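PDB 2FK5: fuculose-1-phosphate aldolase from Thermus thermophilus, which belongs to the class II aldolase and adducin family and has an alpha/beta fold built on a central, mostly antiparallel beta sheet. Local coordinates for residues A[28-33]-A[76-81]. Numbering follows the deposited sequence.
Sequences NFSVRT and EVYRRT. With SO4 (sulfate ion), chain C.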
loop_
_atom_site.group_PDB
_atom_site.type_symbol
_atom_site.label_atom_id
_atom_site.label_comp_id
_atom_site.label_asym_id
_atom_site.label_seq_id
_atom_site.Cartn_x
_atom_site.Cartn_y
_atom_site.Cartn_z
ATOM N N ASN A 28 10.241 -10.151 15.223
ATOM C CA ASN A 28 10.393 -11.471 14.640
ATOM C C ASN A 28 9.188 -12.319 14.995
ATOM O O ASN A 28 8.490 -12.043 15.970
ATOM C CB ASN A 28 11.680 -12.119 15.157
ATOM C CG ASN A 28 11.938 -11.811 16.612
ATOM O OD1 ASN A 28 11.253 -12.318 17.496
ATOM N ND2 ASN A 28 12.928 -10.955 16.869
ATOM N N PHE A 29 8.914 -13.337 14.191
ATOM C CA PHE A 29 7.798 -14.205 14.501
ATOM C C PHE A 29 8.084 -15.618 14.086
ATOM O O PHE A 29 8.931 -15.865 13.232
ATOM C CB PHE A 29 6.484 -13.707 13.886
ATOM C CG PHE A 29 6.653 -12.897 12.643
ATOM C CD1 PHE A 29 6.428 -13.462 11.390
ATOM C CD2 PHE A 29 6.992 -11.549 12.725
ATOM C CE1 PHE A 29 6.537 -12.684 10.235
ATOM C CE2 PHE A 29 7.104 -10.770 11.582
ATOM C CZ PHE A 29 6.874 -11.338 10.337
ATOM N N SER A 30 7.365 -16.542 14.707
ATOM C CA SER A 30 7.566 -17.957 14.449
ATOM C C SER A 30 6.309 -18.762 14.689
ATOM O O SER A 30 5.324 -18.265 15.254
ATOM C CB SER A 30 8.637 -18.483 15.397
ATOM O OG SER A 30 8.171 -18.366 16.739
ATOM N N VAL A 31 6.362 -20.024 14.263
ATOM C CA VAL A 31 5.269 -20.956 14.478
ATOM C C VAL A 31 5.907 -22.285 14.900
ATOM O O VAL A 31 7.024 -22.599 14.504
ATOM C CB VAL A 31 4.414 -21.196 13.205
ATOM C CG1 VAL A 31 3.778 -19.889 12.759
ATOM C CG2 VAL A 31 5.272 -21.789 12.096
ATOM N N ARG A 32 5.192 -23.033 15.721
ATOM C CA ARG A 32 5.663 -24.333 16.200
ATOM C C ARG A 32 5.513 -25.313 15.041
ATOM O O ARG A 32 4.525 -25.258 14.305
ATOM C CB ARG A 32 4.785 -24.792 17.364
ATOM C CG ARG A 32 5.226 -26.076 18.060
ATOM C CD ARG A 32 6.336 -25.807 19.068
ATOM N NE ARG A 32 6.486 -26.934 19.986
ATOM C CZ ARG A 32 7.160 -28.041 19.704
ATOM N NH1 ARG A 32 7.762 -28.167 18.531
ATOM N NH2 ARG A 32 7.202 -29.037 20.581
ATOM N N THR A 33 6.499 -26.186 14.871
ATOM C CA THR A 33 6.466 -27.205 13.825
ATOM C C THR A 33 6.803 -28.546 14.475
ATOM O O THR A 33 7.202 -28.595 15.640
ATOM C CB THR A 33 7.510 -26.944 12.740
ATOM O OG1 THR A 33 8.813 -26.896 13.338
ATOM C CG2 THR A 33 7.215 -25.627 12.017
ATOM N N GLU A 76 12.526 -21.083 24.153
ATOM C CA GLU A 76 12.146 -21.305 25.543
ATOM C C GLU A 76 10.633 -21.258 25.705
ATOM O O GLU A 76 10.062 -22.030 26.467
ATOM C CB GLU A 76 12.818 -20.261 26.443
ATOM C CG GLU A 76 12.945 -20.682 27.900
ATOM C CD GLU A 76 13.743 -21.968 28.069
ATOM O OE1 GLU A 76 14.774 -22.121 27.381
ATOM O OE2 GLU A 76 13.342 -22.819 28.891
ATOM N N VAL A 77 9.974 -20.350 24.988
ATOM C CA VAL A 77 8.518 -20.259 25.064
ATOM C C VAL A 77 7.886 -21.557 24.572
ATOM O O VAL A 77 6.931 -22.056 25.157
ATOM C CB VAL A 77 7.964 -19.092 24.191
ATOM C CG1 VAL A 77 6.452 -19.151 24.149
ATOM C CG2 VAL A 77 8.420 -17.755 24.746
ATOM N N TYR A 78 8.411 -22.103 23.484
ATOM C CA TYR A 78 7.854 -23.339 22.955
ATOM C C TYR A 78 8.163 -24.514 23.882
ATOM O O TYR A 78 7.355 -25.427 24.018
ATOM C CB TYR A 78 8.394 -23.606 21.556
ATOM C CG TYR A 78 7.820 -22.663 20.525
ATOM C CD1 TYR A 78 8.651 -21.966 19.655
ATOM C CD2 TYR A 78 6.443 -22.469 20.425
ATOM C CE1 TYR A 78 8.121 -21.088 18.698
ATOM C CE2 TYR A 78 5.901 -21.594 19.474
ATOM C CZ TYR A 78 6.752 -20.910 18.618
ATOM O OH TYR A 78 6.235 -20.032 17.687
ATOM N N ARG A 79 9.328 -24.475 24.516
ATOM C CA ARG A 79 9.717 -25.534 25.447
ATOM C C ARG A 79 8.786 -25.559 26.658
ATOM O O ARG A 79 8.246 -26.601 27.013
ATOM C CB ARG A 79 11.144 -25.316 25.951
ATOM C CG ARG A 79 12.265 -25.653 24.985
ATOM C CD ARG A 79 13.598 -25.205 25.584
ATOM N NE ARG A 79 14.763 -25.694 24.852
ATOM C CZ ARG A 79 16.017 -25.375 25.156
ATOM N NH1 ARG A 79 16.266 -24.559 26.174
ATOM N NH2 ARG A 79 17.026 -25.883 24.460
ATOM N N ARG A 80 8.590 -24.397 27.274
ATOM C CA ARG A 80 7.777 -24.282 28.480
ATOM C C ARG A 80 6.280 -24.051 28.359
ATOM O O ARG A 80 5.566 -24.181 29.350
ATOM C CB ARG A 80 8.367 -23.188 29.374
ATOM C CG ARG A 80 9.765 -23.500 29.854
ATOM C CD ARG A 80 10.428 -22.296 30.496
ATOM N NE ARG A 80 11.783 -22.618 30.928
ATOM C CZ ARG A 80 12.096 -23.056 32.143
ATOM N NH1 ARG A 80 11.145 -23.216 33.055
ATOM N NH2 ARG A 80 13.357 -23.354 32.439
ATOM N N THR A 81 5.788 -23.712 27.171
ATOM C CA THR A 81 4.358 -23.460 27.021
ATOM C C THR A 81 3.772 -24.244 25.856
ATOM O O THR A 81 4.489 -24.927 25.134
ATOM C CB THR A 81 4.073 -21.967 26.754
ATOM O OG1 THR A 81 4.454 -21.656 25.410
ATOM C CG2 THR A 81 4.869 -21.080 27.709
HETATM S S SO4 C . 16.168 -10.015 14.425
HETATM O O1 SO4 C . 15.007 -10.987 14.617
HETATM O O2 SO4 C . 17.452 -10.796 14.686
HETATM O O3 SO4 C . 16.186 -9.639 13.060
HETATM O O4 SO4 C . 16.059 -9.103 15.508
HETATM O O HOH W 1 4.647 -25.492 22.050
#
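Tyr78, on helix 71-80, reaches across to strand 28-32 and meets Ser30 and Arg32, joining the helix to the face of the sheet at the core of this class II aldolase fold. Tyr78 OH and Ser30 OG share a 2.7 Å hydrogen bond in which either oxygen could be the donor; OG arrives at the edge of the ring, close to its plane. Farther along the phenol, the aliphatic part of Arg32 does the touching. Arg32 CD lies 3.6 Å from Tyr78 CD2 in an oblique approach, while Arg32 CA sits over the rim of one ring face. Arg32 CG is anti to the backbone N (chi1 -175°), and a bend at chi2 (81°) carries the chain back along the tyrosine, so that the two side chains run past each other in opposite directions. The guanidinium is turned 53° from the ring plane and gives NH1 to Gly36 O.

In the next shell, Ser30 OG is also hydrogen-bonded to His74 ND1, one turn before Tyr78 on helix 71-80, and the Phe37 ring packs against Tyr78. Just past the end of the helix, Thr81 N and OG1 reach Val77 O from opposite faces of its carbonyl plane. A water bridges the segments: it accepts from Arg32 NE at 3.1 Å and lies 3.1 Å from Thr81 O, to which it can donate.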